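Local coordinates for protein bifunctional cytochrome P450/NADPH--P450 reductase (Deinococcus aerius, PDB 7F3H) that hydroxylates organic substrates at the haem of a cytochrome P450 domain, with electrons probably passed from NADPH by its reductase part, at residues A[80-85]-A[185-190]; A[26-31]-A[438-443]; A[336-341]-A[354-359]. All blocks are in the same frame, centred on the assembly; numbering follows the deposited sequence.

Contact 1 (A[80-85]-A[185-190]); sequences TNIRNL and HHTMTM. With SO4 (sulfate ion), chain G.
N81 and N84 of helix 80-86 meet T187 and M190 of helix 175-190, two helices running nearly antiparallel, with segment axes 154° apart and 9.0 Å at closest approach. N81 can be followed outward. Its CB lies beside T187, 4.2 Å from CG2. Its CG, anti to the carbonyl carbon, stands 4.0 Å from M190 CB. At the tip, N81 ND2 continues over the backbone of M190 and is 3.5 Å from M190 C. This amide is not left with carbon contacts alone: ND2 gives a hydrogen bond to N191 OD1, just past M190. One turn on, N84 and M190 reach toward each other tip to tip, M190 CE lying 4.0 Å from N84 ND2.

T187 faces the other helix with both its branches. The methyl CG2, anti to the backbone N, rests against the backbone of I82, 3.7 Å from I82 N. The hydroxyl T187 OG1 is 3.3 Å from L85 CD2, and it also bonds A183 O within its own helix. Y208 OH hydrogen-bonds both T187 OG1 and N84 ND2, so a single tyrosine hydroxyl links polar groups of the two helices.

By their place in the P450 fold, 80-86 and 175-190 probably correspond to the B' and F helices, which in this family usually lie over the distal, substrate side of the haem. R83 points away, its NH1 in a salt bridge with E97 and its NE weakly bonded to a sulfate ion. Helix 199-227 supplies Y208 and W209 against L85, M190 and N84, whereas I266 of helix 254-285 packs on I82 and L85.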
loop_
_atom_site.group_PDB
_atom_site.type_symbol
_atom_site.label_atom_id
_atom_site.label_comp_id
_atom_site.label_asym_id
_atom_site.label_seq_id
_atom_site.Cartn_x
_atom_site.Cartn_y
_atom_site.Cartn_z
ATOM N N THR A 80 1.711 13.407 -10.996
ATOM C CA THR A 80 2.650 13.799 -12.050
ATOM C C THR A 80 4.104 13.513 -11.675
ATOM O O THR A 80 4.870 12.989 -12.488
ATOM C CB THR A 80 2.477 15.270 -12.392
ATOM O OG1 THR A 80 1.117 15.498 -12.826
ATOM C CG2 THR A 80 3.456 15.638 -13.493
ATOM N N ASN A 81 4.515 13.862 -10.453
ATOM C CA ASN A 81 5.898 13.588 -10.078
ATOM C C ASN A 81 6.171 12.083 -9.954
ATOM O O ASN A 81 7.214 11.607 -10.416
ATOM C CB ASN A 81 6.248 14.335 -8.799
ATOM C CG ASN A 81 6.157 15.840 -8.968
ATOM O OD1 ASN A 81 6.282 16.360 -10.084
ATOM N ND2 ASN A 81 5.948 16.550 -7.869
ATOM N N ILE A 82 5.255 11.310 -9.341
ATOM C CA ILE A 82 5.483 9.861 -9.221
ATOM C C ILE A 82 5.543 9.229 -10.605
ATOM O O ILE A 82 6.196 8.188 -10.804
ATOM C CB ILE A 82 4.420 9.172 -8.310
ATOM C CG1 ILE A 82 4.757 7.705 -8.088
ATOM C CG2 ILE A 82 3.019 9.195 -8.904
ATOM C CD1 ILE A 82 6.069 7.496 -7.325
ATOM N N ARG A 83 4.896 9.859 -11.591
ATOM C CA ARG A 83 4.997 9.370 -12.959
ATOM C C ARG A 83 6.423 9.432 -13.501
ATOM O O ARG A 83 6.747 8.663 -14.413
ATOM C CB ARG A 83 4.052 10.140 -13.888
ATOM C CG ARG A 83 3.978 9.515 -15.304
ATOM C CD ARG A 83 2.829 10.050 -16.127
ATOM N NE ARG A 83 2.902 9.582 -17.507
ATOM C CZ ARG A 83 1.856 9.153 -18.215
ATOM N NH1 ARG A 83 0.636 9.129 -17.671
ATOM N NH2 ARG A 83 2.019 8.764 -19.474
ATOM N N ASN A 84 7.282 10.317 -12.959
ATOM C CA ASN A 84 8.680 10.384 -13.397
ATOM C C ASN A 84 9.328 9.019 -13.410
ATOM O O ASN A 84 10.188 8.740 -14.253
ATOM C CB ASN A 84 9.528 11.268 -12.478
ATOM C CG ASN A 84 9.201 12.719 -12.586
ATOM O OD1 ASN A 84 8.702 13.183 -13.610
ATOM N ND2 ASN A 84 9.498 13.463 -11.531
ATOM N N LEU A 85 8.896 8.143 -12.528
ATOM C CA LEU A 85 9.386 6.786 -12.531
ATOM C C LEU A 85 8.322 5.729 -12.782
ATOM O O LEU A 85 8.677 4.606 -13.163
ATOM C CB LEU A 85 10.229 6.563 -11.250
ATOM C CG LEU A 85 9.850 6.647 -9.771
ATOM C CD1 LEU A 85 10.813 5.953 -8.801
ATOM C CD2 LEU A 85 9.985 8.164 -9.474
ATOM N N HIS A 185 11.928 9.062 -2.203
ATOM C CA HIS A 185 12.007 10.188 -1.281
ATOM C C HIS A 185 12.022 11.528 -2.028
ATOM O O HIS A 185 11.281 12.467 -1.684
ATOM C CB HIS A 185 13.250 10.051 -0.406
ATOM C CG HIS A 185 13.435 11.189 0.542
ATOM N ND1 HIS A 185 12.708 11.314 1.710
ATOM C CD2 HIS A 185 14.223 12.290 0.468
ATOM C CE1 HIS A 185 13.073 12.421 2.335
ATOM N NE2 HIS A 185 13.985 13.034 1.599
ATOM N N HIS A 186 12.857 11.632 -3.064
ATOM C CA HIS A 186 12.952 12.892 -3.795
ATOM C C HIS A 186 11.644 13.223 -4.506
ATOM O O HIS A 186 11.266 14.399 -4.609
ATOM C CB HIS A 186 14.113 12.832 -4.787
ATOM C CG HIS A 186 14.503 14.169 -5.317
ATOM N ND1 HIS A 186 14.166 14.594 -6.583
ATOM C CD2 HIS A 186 15.152 15.202 -4.728
ATOM C CE1 HIS A 186 14.625 15.820 -6.764
ATOM N NE2 HIS A 186 15.229 16.210 -5.654
ATOM N N THR A 187 10.933 12.191 -4.975
ATOM C CA THR A 187 9.650 12.408 -5.634
ATOM C C THR A 187 8.660 13.063 -4.688
ATOM O O THR A 187 7.974 14.018 -5.071
ATOM C CB THR A 187 9.088 11.074 -6.149
ATOM O OG1 THR A 187 9.790 10.652 -7.327
ATOM C CG2 THR A 187 7.602 11.177 -6.433
ATOM N N MET A 188 8.633 12.621 -3.424
ATOM C CA MET A 188 7.732 13.293 -2.483
ATOM C C MET A 188 8.222 14.702 -2.159
ATOM O O MET A 188 7.404 15.599 -1.926
ATOM C CB MET A 188 7.559 12.490 -1.183
ATOM C CG MET A 188 7.024 11.071 -1.363
ATOM S SD MET A 188 5.489 10.984 -2.325
ATOM C CE MET A 188 5.860 9.621 -3.446
ATOM N N THR A 189 9.542 14.928 -2.203
ATOM C CA THR A 189 10.085 16.270 -1.955
ATOM C C THR A 189 9.641 17.259 -3.032
ATOM O O THR A 189 9.346 18.427 -2.736
ATOM C CB THR A 189 11.621 16.209 -1.910
ATOM O OG1 THR A 189 12.064 15.656 -0.665
ATOM C CG2 THR A 189 12.268 17.585 -2.157
ATOM N N MET A 190 9.564 16.794 -4.287
ATOM C CA MET A 190 9.164 17.659 -5.400
ATOM C C MET A 190 7.723 18.143 -5.264
ATOM O O MET A 190 7.372 19.213 -5.783
ATOM C CB MET A 190 9.339 16.928 -6.729
ATOM C CG MET A 190 10.726 17.022 -7.287
ATOM S SD MET A 190 11.024 15.862 -8.625
ATOM C CE MET A 190 10.787 16.931 -10.050
HETATM S S SO4 G . 5.650 8.951 -20.669
HETATM O O1 SO4 G . 7.002 8.933 -21.267
HETATM O O2 SO4 G . 5.716 9.174 -19.194
HETATM O O3 SO4 G . 4.874 10.041 -21.293
HETATM O O4 SO4 G . 4.977 7.670 -20.997
#

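Contact 2 (A[26-31]-A[438-443])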
loop_
_atom_site.group_PDB
_atom_site.type_symbol
_atom_site.label_atom_id
_atom_site.label_comp_id
_atom_site.label_asym_id
_atom_site.label_seq_id
_atom_site.Cartn_x
_atom_site.Cartn_y
_atom_site.Cartn_z
ATOM N N ASP A 26 4.901 15.125 10.535
ATOM C CA ASP A 26 5.335 13.893 9.890
ATOM C C ASP A 26 4.229 13.195 9.100
ATOM O O ASP A 26 4.546 12.349 8.258
ATOM C CB ASP A 26 5.828 12.898 10.940
ATOM C CG ASP A 26 7.233 13.168 11.401
ATOM O OD1 ASP A 26 8.025 13.684 10.579
ATOM O OD2 ASP A 26 7.538 12.819 12.572
ATOM N N ALA A 27 2.945 13.514 9.368
ATOM C CA ALA A 27 1.803 12.833 8.763
ATOM C C ALA A 27 0.547 13.709 8.761
ATOM O O ALA A 27 -0.334 13.495 9.590
ATOM C CB ALA A 27 1.539 11.524 9.512
ATOM N N PRO A 28 0.422 14.679 7.852
ATOM C CA PRO A 28 -0.742 15.596 7.889
ATOM C C PRO A 28 -2.108 14.931 7.726
ATOM O O PRO A 28 -3.131 15.530 8.136
ATOM C CB PRO A 28 -0.460 16.583 6.743
ATOM C CG PRO A 28 0.757 16.054 6.008
ATOM C CD PRO A 28 1.445 15.090 6.869
ATOM N N VAL A 29 -2.175 13.724 7.154
ATOM C CA VAL A 29 -3.472 13.056 7.096
ATOM C C VAL A 29 -4.066 12.889 8.497
ATOM O O VAL A 29 -5.295 12.871 8.651
ATOM C CB VAL A 29 -3.385 11.711 6.338
ATOM C CG1 VAL A 29 -2.726 10.654 7.179
ATOM C CG2 VAL A 29 -4.805 11.261 5.875
ATOM N N LEU A 30 -3.232 12.833 9.547
ATOM C CA LEU A 30 -3.800 12.708 10.901
ATOM C C LEU A 30 -4.425 14.028 11.381
ATOM O O LEU A 30 -5.432 14.033 12.116
ATOM C CB LEU A 30 -2.730 12.222 11.882
ATOM C CG LEU A 30 -2.140 10.859 11.529
ATOM C CD1 LEU A 30 -1.226 10.316 12.637
ATOM C CD2 LEU A 30 -3.262 9.894 11.219
ATOM N N ASN A 31 -3.822 15.157 10.998
ATOM C CA ASN A 31 -4.479 16.443 11.199
ATOM C C ASN A 31 -5.845 16.469 10.526
ATOM O O ASN A 31 -6.824 16.992 11.090
ATOM C CB ASN A 31 -3.598 17.572 10.670
ATOM C CG ASN A 31 -2.218 17.581 11.309
ATOM O OD1 ASN A 31 -2.038 17.144 12.463
ATOM N ND2 ASN A 31 -1.247 18.118 10.583
ATOM N N VAL A 438 3.876 7.733 13.213
ATOM C CA VAL A 438 3.485 7.476 11.829
ATOM C C VAL A 438 4.164 8.483 10.901
ATOM O O VAL A 438 4.181 9.688 11.179
ATOM C CB VAL A 438 1.958 7.527 11.686
ATOM C CG1 VAL A 438 1.561 7.250 10.251
ATOM C CG2 VAL A 438 1.330 6.530 12.635
ATOM N N LYS A 439 4.782 7.996 9.832
ATOM C CA LYS A 439 5.351 8.875 8.819
ATOM C C LYS A 439 4.584 8.696 7.512
ATOM O O LYS A 439 4.273 7.564 7.104
ATOM C CB LYS A 439 6.856 8.615 8.611
ATOM C CG LYS A 439 7.569 9.544 7.566
ATOM C CD LYS A 439 7.889 10.984 7.977
ATOM C CE LYS A 439 9.113 10.966 8.911
ATOM N NZ LYS A 439 10.371 10.544 8.174
ATOM N N GLN A 440 4.270 9.828 6.880
ATOM C CA GLN A 440 3.527 9.899 5.633
ATOM C C GLN A 440 4.448 10.353 4.498
ATOM O O GLN A 440 5.077 11.411 4.586
ATOM C CB GLN A 440 2.345 10.858 5.762
ATOM C CG GLN A 440 1.437 10.745 4.559
ATOM C CD GLN A 440 0.202 11.573 4.699
ATOM O OE1 GLN A 440 0.109 12.441 5.585
ATOM N NE2 GLN A 440 -0.768 11.322 3.834
ATOM N N SER A 441 4.498 9.550 3.432
ATOM C CA SER A 441 5.090 9.868 2.143
ATOM C C SER A 441 4.059 9.537 1.072
ATOM O O SER A 441 2.960 10.107 1.071
ATOM C CB SER A 441 6.377 9.076 1.955
ATOM O OG SER A 441 6.102 7.681 1.950
ATOM N N LEU A 442 4.385 8.644 0.132
ATOM C CA LEU A 442 3.314 8.073 -0.681
ATOM C C LEU A 442 2.367 7.264 0.202
ATOM O O LEU A 442 1.143 7.300 0.018
ATOM C CB LEU A 442 3.893 7.213 -1.811
ATOM C CG LEU A 442 2.985 6.730 -2.956
ATOM C CD1 LEU A 442 2.862 7.816 -4.044
ATOM C CD2 LEU A 442 3.436 5.358 -3.561
ATOM N N THR A 443 2.922 6.584 1.210
ATOM C CA THR A 443 2.244 5.692 2.139
ATOM C C THR A 443 2.445 6.199 3.566
ATOM O O THR A 443 3.115 7.201 3.802
ATOM C CB THR A 443 2.776 4.266 2.001
ATOM O OG1 THR A 443 4.204 4.326 1.979
ATOM C CG2 THR A 443 2.289 3.619 0.690
#
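V438 opens the meeting of strand 438-440 with the start of helix 28-38, its side chain lying against L30, whose CD1 is 4.3 Å from V438 CB. The carbonyl of the same residue contacts the methyl of A27, with V438 O 3.6 Å from A27 CB.

K439 crosses the side chain of D26. Its aliphatic part makes the contact, K439 CE coming to 3.4 Å from D26 OD1. The ammonium stays farther off: K439 NZ is 4.6 Å from D26 OD1, beyond a salt bridge, where the opposite charges may still attract. Repeated bends along the chain carry NZ to E447, with which it does form a salt bridge.

Q440 ties the two segments by both its backbone and its amide. Its N bonds to D26 O at 2.9 Å, with an N-H...O angle of 161°. From there CG, anti to the backbone N (chi1 -170°), starts an extended chain that crosses V29 at about a right angle. The acceptor OE1 receives the N-H of V29 at 3.1 Å in a nearly straight bond (167°), the donor tilted out of the amide's carbonyl plane. CD of the P28 ring lies 3.2 Å from Q440 OE1, and Q440 NE2 lies 3.6 Å from V29 CB. A glutamine about 410 residues further along the chain thus meets a backbone N-H in the first helical turn.

S441 to T443 form the bend that leads into strand 444-446, S441 N bonding to T443 O. The arrangement is that of the small C-terminal beta hairpin of the P450 fold, here set against the N-terminal helix.

Contact 3 (A[336-341]-A[354-359]); sequences AVTALQ and GQQVAL
The main beta sheet of the P450 fold contributes this antiparallel pair, strand 336-339 beside strand 356-359, with A336 opposite A358, V337 opposite V357 and T338 opposite Q356. V337 and V357 form the hydrogen-bonded pair: V337 N to V357 O is 2.9 Å and V357 N to V337 O is 2.8 Å. A339, the last residue of its strand, bonds to the residues that precede strand 356-359: its N to Q355 O at 3.1 Å and its O to G354 N at 2.9 Å. G354 has a positive phi (86°), where a CB would crowd the preceding carbonyl O, a backbone shape suited to glycine.

Strand 356-359 is the middle one of five, parallel to 51-56, and 336-339 lies between it and the edge strand 71-72, antiparallel to both. On one face, V337 and V357 both rest on L65 of helix 59-65, with V337 CG2 4.4 Å from V357 CB. The other face carries A336, T338, Q356 and A358. There T338 turns CG2, anti to the backbone N, to 3.3 Å from G354 O, and OG1 to 4.0 Å from Q356 CG. The extended Q356 brings OE1 to 3.7 Å from A336 CB. The amide of Q355 folds back, NE2 bonding both Q356 O and T52 O.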
loop_
_atom_site.group_PDB
_atom_site.type_symbol
_atom_site.label_atom_id
_atom_site.label_comp_id
_atom_site.label_asym_id
_atom_site.label_seq_id
_atom_site.Cartn_x
_atom_site.Cartn_y
_atom_site.Cartn_z
ATOM N N ALA A 336 -7.338 10.385 -4.133
ATOM C CA ALA A 336 -8.354 11.355 -4.527
ATOM C C ALA A 336 -8.938 11.050 -5.892
ATOM O O ALA A 336 -8.284 10.450 -6.762
ATOM C CB ALA A 336 -7.792 12.781 -4.559
ATOM N N VAL A 337 -10.183 11.510 -6.063
ATOM C CA VAL A 337 -10.898 11.461 -7.334
ATOM C C VAL A 337 -11.090 12.874 -7.860
ATOM O O VAL A 337 -11.101 13.856 -7.115
ATOM C CB VAL A 337 -12.268 10.741 -7.214
ATOM C CG1 VAL A 337 -12.052 9.274 -6.963
ATOM C CG2 VAL A 337 -13.133 11.361 -6.110
ATOM N N THR A 338 -11.300 12.967 -9.169
ATOM C CA THR A 338 -11.518 14.234 -9.844
ATOM C C THR A 338 -12.901 14.270 -10.495
ATOM O O THR A 338 -13.345 13.290 -11.113
ATOM C CB THR A 338 -10.446 14.468 -10.891
ATOM O OG1 THR A 338 -9.168 14.171 -10.312
ATOM C CG2 THR A 338 -10.498 15.920 -11.348
ATOM N N ALA A 339 -13.575 15.403 -10.325
ATOM C CA ALA A 339 -14.902 15.609 -10.882
ATOM C C ALA A 339 -14.826 15.715 -12.399
ATOM O O ALA A 339 -14.118 16.581 -12.923
ATOM C CB ALA A 339 -15.526 16.871 -10.280
ATOM N N LEU A 340 -15.570 14.838 -13.101
ATOM C CA LEU A 340 -15.613 14.860 -14.567
ATOM C C LEU A 340 -16.392 16.064 -15.076
ATOM O O LEU A 340 -16.034 16.670 -16.087
ATOM C CB LEU A 340 -16.229 13.561 -15.105
ATOM C CG LEU A 340 -15.497 12.263 -14.708
ATOM C CD1 LEU A 340 -16.150 10.984 -15.304
ATOM C CD2 LEU A 340 -13.968 12.298 -15.037
ATOM N N GLN A 341 -17.497 16.375 -14.427
ATOM C CA GLN A 341 -18.352 17.505 -14.731
ATOM C C GLN A 341 -18.616 18.236 -13.425
ATOM O O GLN A 341 -18.233 17.779 -12.347
ATOM C CB GLN A 341 -19.675 17.045 -15.357
ATOM C CG GLN A 341 -19.531 16.460 -16.731
ATOM C CD GLN A 341 -18.793 17.402 -17.704
ATOM O OE1 GLN A 341 -17.953 16.957 -18.500
ATOM N NE2 GLN A 341 -19.100 18.712 -17.631
ATOM N N GLY A 354 -13.117 19.264 -12.609
ATOM C CA GLY A 354 -11.694 19.305 -12.355
ATOM C C GLY A 354 -11.290 19.412 -10.900
ATOM O O GLY A 354 -10.140 19.105 -10.576
ATOM N N GLN A 355 -12.207 19.757 -9.999
ATOM C CA GLN A 355 -11.877 19.794 -8.576
ATOM C C GLN A 355 -11.572 18.383 -8.067
ATOM O O GLN A 355 -12.304 17.436 -8.374
ATOM C CB GLN A 355 -13.037 20.416 -7.787
ATOM C CG GLN A 355 -12.842 20.457 -6.292
ATOM C CD GLN A 355 -11.590 21.239 -5.862
ATOM O OE1 GLN A 355 -11.430 22.429 -6.189
ATOM N NE2 GLN A 355 -10.721 20.581 -5.094
ATOM N N GLN A 356 -10.447 18.233 -7.363
ATOM C CA GLN A 356 -10.111 16.993 -6.658
ATOM C C GLN A 356 -10.865 16.895 -5.334
ATOM O O GLN A 356 -10.981 17.883 -4.596
ATOM C CB GLN A 356 -8.612 16.934 -6.343
ATOM C CG GLN A 356 -7.714 16.524 -7.479
ATOM C CD GLN A 356 -6.283 16.381 -7.033
ATOM O OE1 GLN A 356 -5.934 15.435 -6.335
ATOM N NE2 GLN A 356 -5.451 17.344 -7.398
ATOM N N VAL A 357 -11.325 15.694 -5.000
ATOM C CA VAL A 357 -11.847 15.385 -3.667
ATOM C C VAL A 357 -11.067 14.204 -3.120
ATOM O O VAL A 357 -11.015 13.143 -3.758
ATOM C CB VAL A 357 -13.346 15.074 -3.680
ATOM C CG1 VAL A 357 -13.828 14.792 -2.247
ATOM C CG2 VAL A 357 -14.100 16.219 -4.309
ATOM N N ALA A 358 -10.357 14.425 -2.016
ATOM C CA ALA A 358 -9.627 13.355 -1.357
ATOM C C ALA A 358 -10.573 12.507 -0.504
ATOM O O ALA A 358 -11.396 13.043 0.250
ATOM C CB ALA A 358 -8.484 13.939 -0.518
ATOM N N LEU A 359 -10.459 11.183 -0.618
ATOM C CA LEU A 359 -11.128 10.285 0.324
ATOM C C LEU A 359 -10.306 10.189 1.607
ATOM O O LEU A 359 -9.204 9.619 1.611
ATOM C CB LEU A 359 -11.338 8.899 -0.278
ATOM C CG LEU A 359 -11.869 8.759 -1.701
ATOM C CD1 LEU A 359 -12.045 7.306 -2.025
ATOM C CD2 LEU A 359 -13.190 9.460 -1.824
#

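In the fold
Contacts 1 and 2 touch through M188, whose CE lies 3.5 Å from L442 CB and whose CG lies 3.9 Å from S441 CB; helix 175-190 thereby packs on the bend of the hairpin, with the two contact centres about 16 Å apart. Contact 3 is about 21 Å from each of the others, centre to centre, and its nearest atoms are about 6 Å from contact 2 and about 9 Å from contact 1. All three lie in the neighbourhood of the haem: the side chains of V337, I82 and Q440 are about 7, 8 and 12 Å from it. In sequence, contacts 1 and 3 follow one another inside the long loop that contact 2 closes.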